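Local coordinates for protein glutathione S-transferase (Burkholderia glumae, PDB 4ISD) that binds glutathione and, as a member of the glutathione transferase family, probably catalyses its conjugation to electrophilic substrates, at residues A[8-14]-A[34-40]; A[56-60]-A[71-75]; A[151-157]-A[188-192]. One frame throughout, in Å; residues are numbered along the deposited sequence.

Contact 1. Residues A[8-14]-A[34-40]; sequences ITLYVGA and DFEIRTV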
loop_
_atom_site.group_PDB
_atom_site.type_symbol
_atom_site.label_atom_id
_atom_site.label_comp_id
_atom_site.label_asym_id
_atom_site.label_seq_id
_atom_site.Cartn_x
_atom_site.Cartn_y
_atom_site.Cartn_z
ATOM N N ILE A 8 -12.204 -20.265 -2.285
ATOM C CA ILE A 8 -11.279 -19.264 -1.772
ATOM C C ILE A 8 -10.327 -19.907 -0.761
ATOM O O ILE A 8 -10.747 -20.691 0.089
ATOM C CB ILE A 8 -12.037 -18.058 -1.143
ATOM C CG1 ILE A 8 -12.869 -17.327 -2.207
ATOM C CG2 ILE A 8 -11.075 -17.089 -0.471
ATOM C CD1 ILE A 8 -13.732 -16.181 -1.670
ATOM N N THR A 9 -9.037 -19.601 -0.881
ATOM C CA THR A 9 -8.046 -20.096 0.069
ATOM C C THR A 9 -7.224 -18.936 0.601
ATOM O O THR A 9 -6.947 -17.974 -0.117
ATOM C CB THR A 9 -7.094 -21.128 -0.567
ATOM O OG1 THR A 9 -7.847 -22.228 -1.096
ATOM C CG2 THR A 9 -6.113 -21.654 0.470
ATOM N N LEU A 10 -6.845 -19.015 1.868
ATOM C CA LEU A 10 -6.023 -17.973 2.467
ATOM C C LEU A 10 -4.760 -18.597 3.055
ATOM O O LEU A 10 -4.820 -19.592 3.788
ATOM C CB LEU A 10 -6.827 -17.193 3.516
ATOM C CG LEU A 10 -6.203 -15.958 4.164
ATOM C CD1 LEU A 10 -6.223 -14.772 3.218
ATOM C CD2 LEU A 10 -6.917 -15.615 5.471
ATOM N N TYR A 11 -3.620 -18.027 2.682
ATOM C CA TYR A 11 -2.312 -18.453 3.161
ATOM C C TYR A 11 -1.914 -17.493 4.268
ATOM O O TYR A 11 -1.923 -16.272 4.079
ATOM C CB TYR A 11 -1.266 -18.434 2.012
ATOM C CG TYR A 11 -1.539 -19.480 0.946
ATOM C CD1 TYR A 11 -2.470 -19.241 -0.069
ATOM C CD2 TYR A 11 -0.896 -20.716 0.972
ATOM C CE1 TYR A 11 -2.758 -20.201 -1.027
ATOM C CE2 TYR A 11 -1.172 -21.684 0.014
ATOM C CZ TYR A 11 -2.105 -21.421 -0.987
ATOM O OH TYR A 11 -2.395 -22.377 -1.948
ATOM N N VAL A 12 -1.588 -18.040 5.428
ATOM C CA VAL A 12 -1.210 -17.220 6.577
ATOM C C VAL A 12 0.033 -17.837 7.201
ATOM O O VAL A 12 0.401 -18.959 6.853
ATOM C CB VAL A 12 -2.369 -17.117 7.635
ATOM C CG1 VAL A 12 -3.596 -16.425 7.036
ATOM C CG2 VAL A 12 -2.754 -18.490 8.172
ATOM N N GLY A 13 0.686 -17.110 8.104
ATOM C CA GLY A 13 1.796 -17.671 8.852
ATOM C C GLY A 13 1.256 -18.730 9.798
ATOM O O GLY A 13 0.160 -18.569 10.340
ATOM N N ALA A 14 2.014 -19.807 10.000
ATOM C CA ALA A 14 1.549 -20.926 10.823
ATOM C C ALA A 14 1.285 -20.534 12.274
ATOM O O ALA A 14 0.595 -21.258 12.998
ATOM C CB ALA A 14 2.534 -22.087 10.764
ATOM N N ASP A 34 -17.104 -18.037 2.244
ATOM C CA ASP A 34 -16.471 -19.297 2.622
ATOM C C ASP A 34 -15.004 -19.299 2.166
ATOM O O ASP A 34 -14.688 -18.796 1.076
ATOM C CB ASP A 34 -17.223 -20.490 2.029
ATOM C CG ASP A 34 -18.421 -20.926 2.873
ATOM O OD1 ASP A 34 -18.527 -20.547 4.070
ATOM O OD2 ASP A 34 -19.254 -21.687 2.331
ATOM N N PHE A 35 -14.113 -19.833 3.008
ATOM C CA PHE A 35 -12.707 -20.035 2.634
ATOM C C PHE A 35 -11.972 -21.083 3.472
ATOM O O PHE A 35 -12.264 -21.281 4.644
ATOM C CB PHE A 35 -11.919 -18.721 2.625
ATOM C CG PHE A 35 -11.744 -18.076 3.985
ATOM C CD1 PHE A 35 -12.747 -17.285 4.526
ATOM C CD2 PHE A 35 -10.552 -18.203 4.690
ATOM C CE1 PHE A 35 -12.579 -16.659 5.756
ATOM C CE2 PHE A 35 -10.378 -17.573 5.922
ATOM C CZ PHE A 35 -11.389 -16.802 6.450
ATOM N N GLU A 36 -11.020 -21.763 2.845
ATOM C CA GLU A 36 -10.128 -22.675 3.540
ATOM C C GLU A 36 -8.920 -21.876 3.995
ATOM O O GLU A 36 -8.567 -20.873 3.371
ATOM C CB GLU A 36 -9.661 -23.774 2.586
ATOM C CG GLU A 36 -9.055 -24.977 3.280
ATOM C CD GLU A 36 -10.073 -25.711 4.133
ATOM O OE1 GLU A 36 -11.255 -25.763 3.726
ATOM O OE2 GLU A 36 -9.693 -26.227 5.207
ATOM N N ILE A 37 -8.285 -22.313 5.075
ATOM C CA ILE A 37 -7.038 -21.700 5.506
ATOM C C ILE A 37 -5.898 -22.695 5.391
ATOM O O ILE A 37 -6.001 -23.826 5.882
ATOM C CB ILE A 37 -7.119 -21.164 6.945
ATOM C CG1 ILE A 37 -7.910 -19.861 6.976
ATOM C CG2 ILE A 37 -5.729 -20.896 7.505
ATOM C CD1 ILE A 37 -8.598 -19.612 8.305
ATOM N N ARG A 38 -4.832 -22.256 4.718
ATOM C CA ARG A 38 -3.576 -22.997 4.609
ATOM C C ARG A 38 -2.460 -22.170 5.235
ATOM O O ARG A 38 -2.479 -20.940 5.170
ATOM C CB ARG A 38 -3.241 -23.290 3.145
ATOM C CG ARG A 38 -4.260 -24.173 2.455
ATOM C CD ARG A 38 -3.912 -24.415 1.001
ATOM N NE ARG A 38 -4.995 -25.102 0.299
ATOM C CZ ARG A 38 -5.001 -25.370 -1.004
ATOM N NH1 ARG A 38 -3.976 -25.013 -1.774
ATOM N NH2 ARG A 38 -6.041 -26.000 -1.538
ATOM N N THR A 39 -1.482 -22.841 5.834
ATOM C CA THR A 39 -0.464 -22.134 6.599
ATOM C C THR A 39 0.925 -22.259 6.005
ATOM O O THR A 39 1.241 -23.236 5.336
ATOM C CB THR A 39 -0.391 -22.660 8.021
ATOM O OG1 THR A 39 0.068 -24.013 7.993
ATOM C CG2 THR A 39 -1.762 -22.598 8.672
ATOM N N VAL A 40 1.754 -21.252 6.267
ATOM C CA VAL A 40 3.147 -21.242 5.831
ATOM C C VAL A 40 4.056 -21.068 7.062
ATOM O O VAL A 40 3.849 -20.160 7.861
ATOM C CB VAL A 40 3.388 -20.120 4.794
ATOM C CG1 VAL A 40 4.718 -20.309 4.103
ATOM C CG2 VAL A 40 2.264 -20.102 3.755
#

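Contact 2. Residues A[56-60]-A[71-75]; sequences SLTRR and LSESS. With GSH (glutathione), chain F.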
loop_
_atom_site.group_PDB
_atom_site.type_symbol
_atom_site.label_atom_id
_atom_site.label_comp_id
_atom_site.label_asym_id
_atom_site.label_seq_id
_atom_site.Cartn_x
_atom_site.Cartn_y
_atom_site.Cartn_z
ATOM N N SER A 56 2.844 -17.175 -4.581
ATOM C CA SER A 56 3.074 -15.814 -4.120
ATOM C C SER A 56 4.298 -15.151 -4.706
ATOM O O SER A 56 5.427 -15.538 -4.421
ATOM C CB SER A 56 3.201 -15.778 -2.601
ATOM O OG SER A 56 3.548 -14.465 -2.193
ATOM N N LEU A 57 4.065 -14.116 -5.498
ATOM C CA LEU A 57 5.140 -13.336 -6.101
ATOM C C LEU A 57 6.074 -12.702 -5.053
ATOM O O LEU A 57 7.277 -12.632 -5.258
ATOM C CB LEU A 57 4.539 -12.251 -6.997
ATOM C CG LEU A 57 5.543 -11.274 -7.593
ATOM C CD1 LEU A 57 6.403 -11.991 -8.616
ATOM C CD2 LEU A 57 4.820 -10.063 -8.186
ATOM N N THR A 58 5.522 -12.259 -3.929
ATOM C CA THR A 58 6.298 -11.523 -2.930
ATOM C C THR A 58 6.951 -12.407 -1.864
ATOM O O THR A 58 7.837 -11.953 -1.134
ATOM C CB THR A 58 5.398 -10.547 -2.189
ATOM O OG1 THR A 58 4.465 -11.286 -1.382
ATOM C CG2 THR A 58 4.636 -9.701 -3.176
ATOM N N ARG A 59 6.496 -13.653 -1.769
ATOM C CA ARG A 59 6.938 -14.587 -0.732
ATOM C C ARG A 59 6.679 -14.059 0.677
ATOM O O ARG A 59 7.501 -14.220 1.580
ATOM C CB ARG A 59 8.407 -14.950 -0.894
ATOM C CG ARG A 59 8.757 -15.552 -2.252
ATOM C CD ARG A 59 10.158 -16.118 -2.203
ATOM N NE ARG A 59 10.970 -15.709 -3.334
ATOM C CZ ARG A 59 12.296 -15.791 -3.362
ATOM N NH1 ARG A 59 12.957 -16.251 -2.309
ATOM N NH2 ARG A 59 12.963 -15.403 -4.440
ATOM N N ARG A 60 5.533 -13.417 0.853
ATOM C CA ARG A 60 5.073 -13.039 2.172
ATOM C C ARG A 60 3.618 -13.477 2.370
ATOM O O ARG A 60 2.867 -13.665 1.402
ATOM C CB ARG A 60 5.232 -11.536 2.372
ATOM C CG ARG A 60 6.665 -11.058 2.158
ATOM C CD ARG A 60 6.890 -9.685 2.772
ATOM N NE ARG A 60 6.052 -8.669 2.144
ATOM C CZ ARG A 60 6.171 -7.369 2.387
ATOM N NH1 ARG A 60 5.381 -6.488 1.770
ATOM N NH2 ARG A 60 7.095 -6.954 3.245
ATOM N N LEU A 71 -3.118 -13.742 -5.271
ATOM C CA LEU A 71 -2.902 -12.334 -4.970
ATOM C C LEU A 71 -2.297 -12.170 -3.578
ATOM O O LEU A 71 -2.862 -12.659 -2.599
ATOM C CB LEU A 71 -4.240 -11.583 -5.044
ATOM C CG LEU A 71 -4.147 -10.060 -4.950
ATOM C CD1 LEU A 71 -3.461 -9.504 -6.178
ATOM C CD2 LEU A 71 -5.506 -9.419 -4.775
ATOM N N SER A 72 -1.155 -11.486 -3.490
ATOM C CA SER A 72 -0.551 -11.139 -2.190
ATOM C C SER A 72 -0.797 -9.670 -1.802
ATOM O O SER A 72 -1.517 -8.960 -2.505
ATOM C CB SER A 72 0.944 -11.464 -2.174
ATOM O OG SER A 72 1.165 -12.842 -1.881
ATOM N N GLU A 73 -0.209 -9.227 -0.688
ATOM C CA GLU A 73 -0.426 -7.871 -0.154
ATOM C C GLU A 73 -1.874 -7.667 0.308
ATOM O O GLU A 73 -2.796 -7.505 -0.519
ATOM C CB GLU A 73 -0.018 -6.767 -1.138
ATOM C CG GLU A 73 1.465 -6.745 -1.488
ATOM C CD GLU A 73 2.325 -6.353 -0.302
ATOM O OE1 GLU A 73 2.019 -5.304 0.299
ATOM O OE2 GLU A 73 3.285 -7.097 0.034
ATOM N N SER A 74 -2.041 -7.656 1.637
ATOM C CA SER A 74 -3.343 -7.647 2.292
ATOM C C SER A 74 -4.247 -6.481 1.886
ATOM O O SER A 74 -5.468 -6.660 1.746
ATOM C CB SER A 74 -3.174 -7.684 3.813
ATOM O OG SER A 74 -2.675 -6.459 4.314
ATOM N N SER A 75 -3.665 -5.297 1.692
ATOM C CA SER A 75 -4.467 -4.168 1.225
ATOM C C SER A 75 -5.011 -4.433 -0.192
ATOM O O SER A 75 -6.185 -4.179 -0.464
ATOM C CB SER A 75 -3.693 -2.835 1.302
ATOM O OG SER A 75 -2.689 -2.711 0.300
HETATM N N1 GSH F . 2.419 -5.040 3.040
HETATM C CA1 GSH F . 2.314 -6.466 3.256
HETATM C C1 GSH F . 0.889 -6.934 3.379
HETATM O O11 GSH F . -0.028 -6.174 3.805
HETATM O O12 GSH F . 0.614 -8.113 3.025
HETATM C CB1 GSH F . 3.170 -6.948 4.400
HETATM C CG1 GSH F . 3.139 -8.484 4.427
HETATM C CD1 GSH F . 4.166 -8.999 5.455
HETATM O OE1 GSH F . 4.983 -8.228 5.945
HETATM N N2 GSH F . 4.156 -10.408 5.853
HETATM C CA2 GSH F . 5.093 -10.940 6.817
HETATM C C2 GSH F . 5.982 -11.957 6.169
HETATM O O2 GSH F . 5.570 -12.677 5.279
HETATM C CB2 GSH F . 4.370 -11.625 7.941
HETATM S SG2 GSH F . 4.890 -10.901 9.477
HETATM N N3 GSH F . 7.351 -12.113 6.599
HETATM C CA3 GSH F . 8.159 -13.110 5.928
HETATM C C3 GSH F . 9.185 -12.377 5.112
HETATM O O31 GSH F . 8.976 -11.177 4.773
HETATM O O32 GSH F . 10.258 -12.960 4.778
HETATM O O HOH W 1 1.651 -13.145 -4.909
#

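Contact 3. Residues A[151-157]-A[188-192]; sequences ADRLIDD and PPKVL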
loop_
_atom_site.group_PDB
_atom_site.type_symbol
_atom_site.label_atom_id
_atom_site.label_comp_id
_atom_site.label_asym_id
_atom_site.label_seq_id
_atom_site.Cartn_x
_atom_site.Cartn_y
_atom_site.Cartn_z
ATOM N N ALA A 151 -3.499 8.923 16.308
ATOM C CA ALA A 151 -4.543 8.309 17.123
ATOM C C ALA A 151 -5.407 9.375 17.796
ATOM O O ALA A 151 -6.633 9.270 17.805
ATOM C CB ALA A 151 -3.927 7.394 18.168
ATOM N N ASP A 152 -4.764 10.404 18.339
ATOM C CA ASP A 152 -5.479 11.457 19.039
ATOM C C ASP A 152 -6.351 12.255 18.072
ATOM O O ASP A 152 -7.443 12.698 18.430
ATOM C CB ASP A 152 -4.498 12.369 19.784
ATOM C CG ASP A 152 -5.192 13.356 20.708
ATOM O OD1 ASP A 152 -5.497 14.483 20.260
ATOM O OD2 ASP A 152 -5.425 13.015 21.888
ATOM N N ARG A 153 -5.879 12.418 16.840
ATOM C CA ARG A 153 -6.605 13.211 15.844
ATOM C C ARG A 153 -7.783 12.468 15.178
ATOM O O ARG A 153 -8.788 13.088 14.837
ATOM C CB ARG A 153 -5.640 13.758 14.775
ATOM N N LEU A 154 -7.661 11.151 15.002
ATOM C CA LEU A 154 -8.610 10.377 14.196
ATOM C C LEU A 154 -9.637 9.612 15.010
ATOM O O LEU A 154 -10.706 9.273 14.505
ATOM C CB LEU A 154 -7.864 9.358 13.328
ATOM C CG LEU A 154 -6.820 9.831 12.322
ATOM C CD1 LEU A 154 -6.191 8.615 11.651
ATOM C CD2 LEU A 154 -7.436 10.760 11.288
ATOM N N ILE A 155 -9.303 9.304 16.257
ATOM C CA ILE A 155 -10.217 8.568 17.123
ATOM C C ILE A 155 -11.066 9.491 17.992
ATOM O O ILE A 155 -10.540 10.370 18.677
ATOM C CB ILE A 155 -9.456 7.603 18.028
ATOM C CG1 ILE A 155 -8.662 6.621 17.177
ATOM C CG2 ILE A 155 -10.427 6.874 18.961
ATOM C CD1 ILE A 155 -7.572 5.890 17.937
ATOM N N ASP A 156 -12.380 9.296 17.953
ATOM C CA ASP A 156 -13.286 10.053 18.813
ATOM C C ASP A 156 -14.322 9.109 19.432
ATOM O O ASP A 156 -14.778 8.176 18.776
ATOM C CB ASP A 156 -13.982 11.172 18.033
ATOM C CG ASP A 156 -14.432 12.321 18.936
ATOM O OD1 ASP A 156 -13.639 12.751 19.806
ATOM O OD2 ASP A 156 -15.581 12.797 18.782
ATOM N N ASP A 157 -14.694 9.334 20.688
ATOM C CA ASP A 157 -15.681 8.455 21.322
ATOM C C ASP A 157 -17.040 8.458 20.604
ATOM O O ASP A 157 -17.748 7.452 20.621
ATOM C CB ASP A 157 -15.800 8.711 22.831
ATOM C CG ASP A 157 -14.680 8.032 23.625
ATOM O OD1 ASP A 157 -14.238 6.954 23.186
ATOM O OD2 ASP A 157 -14.225 8.558 24.667
ATOM N N PRO A 188 -4.169 8.531 25.708
ATOM C CA PRO A 188 -5.565 8.915 25.948
ATOM C C PRO A 188 -6.495 7.708 25.934
ATOM O O PRO A 188 -6.531 6.979 24.932
ATOM C CB PRO A 188 -5.881 9.817 24.753
ATOM C CG PRO A 188 -4.566 10.432 24.410
ATOM C CD PRO A 188 -3.554 9.340 24.640
ATOM N N PRO A 189 -7.247 7.501 27.029
ATOM C CA PRO A 189 -8.125 6.332 27.162
ATOM C C PRO A 189 -9.076 6.158 25.975
ATOM O O PRO A 189 -9.409 5.016 25.642
ATOM C CB PRO A 189 -8.894 6.596 28.474
ATOM C CG PRO A 189 -8.628 8.027 28.813
ATOM C CD PRO A 189 -7.298 8.367 28.215
ATOM N N LYS A 190 -9.470 7.257 25.328
ATOM C CA LYS A 190 -10.284 7.168 24.113
ATOM C C LYS A 190 -9.662 6.288 23.026
ATOM O O LYS A 190 -10.392 5.729 22.203
ATOM C CB LYS A 190 -10.592 8.540 23.524
ATOM C CG LYS A 190 -9.463 9.138 22.696
ATOM C CD LYS A 190 -9.935 10.411 22.005
ATOM C CE LYS A 190 -8.827 11.098 21.239
ATOM N NZ LYS A 190 -9.421 12.069 20.267
ATOM N N VAL A 191 -8.334 6.158 23.001
ATOM C CA VAL A 191 -7.741 5.253 22.021
ATOM C C VAL A 191 -7.661 3.827 22.552
ATOM O O VAL A 191 -7.755 2.872 21.785
ATOM C CB VAL A 191 -6.381 5.746 21.433
ATOM C CG1 VAL A 191 -6.110 7.199 21.798
ATOM C CG2 VAL A 191 -5.236 4.827 21.828
ATOM N N LEU A 192 -7.504 3.688 23.863
ATOM C CA LEU A 192 -7.623 2.382 24.502
ATOM C C LEU A 192 -8.987 1.775 24.193
ATOM O O LEU A 192 -9.089 0.584 23.886
ATOM C CB LEU A 192 -7.454 2.509 26.018
ATOM C CG LEU A 192 -6.054 2.922 26.477
ATOM C CD1 LEU A 192 -5.993 2.959 28.002
ATOM C CD2 LEU A 192 -4.962 2.008 25.878
#

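Contact 1. Residues A[8-14]-A[34-40]
Strand 8-13 runs parallel to strand 36-40, their axes 4.5 Å apart at closest approach and inclined by 35°. At the start, Ile8 O accepts a hydrogen bond from Glu36 N (3.0 Å), while Ile8 CG2 packs on Phe35 CB (3.6 Å). Thr9, beta-branched and comfortable in an extended chain, lies level with Glu36; its CG2 sits over one face of the Arg38 guanidinium. Leu10 bonds through both backbone polar atoms: its N donates to Glu36 O (2.9 Å) and its O accepts from Arg38 N (2.8 Å). Its side chain turns to the sheet face shared with Ile37, and its CD2 meets Phe35 CE2 at 4.0 Å. Tyr11 lies on the other face, beside Thr9 and Arg38. Its OH takes a weak hydrogen bond from Arg38 NH1 (3.1 Å). Arg38, extended on this face, packs its CD 3.6 Å from Thr9 CG2 and keeps its charged end at the solvent. Val12 repeats the pattern, with N to Arg38 O (3.0 Å) and O from Val40 N (2.7 Å), and its CG2 touches Ile37 CG2 (3.9 Å). Past Gly13, which has no side chain, Ala14 N closes the ladder on Val40 O (2.8 Å). The other edge of strand 8-13 is used as well, as Thr9 and Tyr11 hydrogen-bond to Gln65 and Thr63 of strand 63-66. Helix 19-31 connects the two strands and supplies Phe25 and Leu28 to pack on Ile37 and Phe35. The whole is the beta-alpha-beta unit that opens the thioredoxin-like N-terminal domain of glutathione transferases.

Contact 2. Residues A[56-60]-A[71-75]
Arg60 lays one face of its guanidinium against CB1 of glutathione, while at the edge of the same group its NH1 forms a salt bridge with Glu73 OE2 (2.8 Å). An arginine suits this place because its flat, broad cation can cover the ligand's gamma-glutamyl part and still bond sideways. Glu73 has a second use: its OE1 accepts a hydrogen bond from the ligand amine N1 (2.8 Å), so one carboxylate meets both positive groups. Glu73 has a positive phi (66°, with psi 106°) at the N-cap position of helix 74-84, and its m, m side chain brings the carboxylate to Arg60 and the ligand. Ser74 follows, and its N and OG bond the ligand carboxylate at O12 (3.0 Å) and O11 (2.7 Å), respectively; a small serine in the first turn can offer both donors to the same group. Beneath this site the segments meet through hydroxyls. Ser56 OG and Ser72 OG are hydrogen-bonded at 2.9 Å, Thr63 OG1 bonds to Ser72 OG as well, and a water bridges Ser72 OG (3.1 Å) and Leu57 N (2.7 Å). Thr58 shapes the loop as an ST turn, its OG1 accepting from Arg60 N at 3.3 Å, and its OG1 also touches Ser72 CB (3.6 Å). The second subunit closes the site: its Ser113 hydrogen-bonds both to Arg60 NH1 and to glutathione, and its Glu145 forms a salt bridge with Arg59. This is the glutathione-binding G-site of the transferase fold, where the helix following the last sheet strand receives the gamma-glutamyl carboxylate.

Contact 3. Residues A[151-157]-A[188-192]
The long side chain of Lys190 dominates this meeting of a helix end with a helix start. Its chi1 is p (80°) and the remaining torsions are all t, so the chain runs out straight and delivers NZ to two backbone carbonyls at the end of helix 139-154: Asp152 O at 2.8 Å and Ile155 O at 2.6 Å. Carbonyls there lack the amide donors of a further turn, and the end of a helix carries partial negative charge, so a flexible cation fits well. Asp152 OD2 (4.4 Å) and Asp156 OD1 (4.3 Å) approach the same NZ too loosely for salt bridges but favour its charge. Asp152, with chi1 t, also brings OD2 to 3.7 Å from Pro188 CG. Ile155, the first residue to leave helical geometry, is m/t and sends CD1 to 3.7 Å from Val191 CB, an apolar contact beside the polar one. Val191 itself has chi1 near -12°, between the usual wells, and its CG1 lies 4.2 Å from Ala151 CB; the small alanine lets the valine come close to the helix. Pro188 and Pro189 suit the start of helix 189-199, where no backbone donor is needed, and Val191 N bonds to Pro188 O at 2.8 Å. Asp157, chi1 m, sets OD2 3.8 Å from Lys190 CB and forms a salt bridge with Arg193 one turn on. Leu177 packs on both Ala151 and Ile155, and Phe173 on Ile155, so helix 168-177 backs the junction of helices 139-154 and 189-199 within the all-helical C-terminal domain.

Contacts 1 and 2 belong to the N-terminal domain and share one sheet: contact 1 pairs edge strand 36-40 with inner strand 8-13, and contact 2 lies at the opposite edge strand, 69-72, with centres 13 Å and nearest atoms about 6 Å apart. Contact 2 binds glutathione directly, whereas contact 1 does not touch it; Gly13 lies about 7 Å from the ligand. Contact 3 lies in the helical C-terminal domain across the chain's centre, its centre 33 Å from that of contact 1 and 31 Å from that of contact 2. Across the dimer, however, two of these regions do meet: Leu57 of contact 2 packs on Leu154 of the second subunit's 151-157 segment.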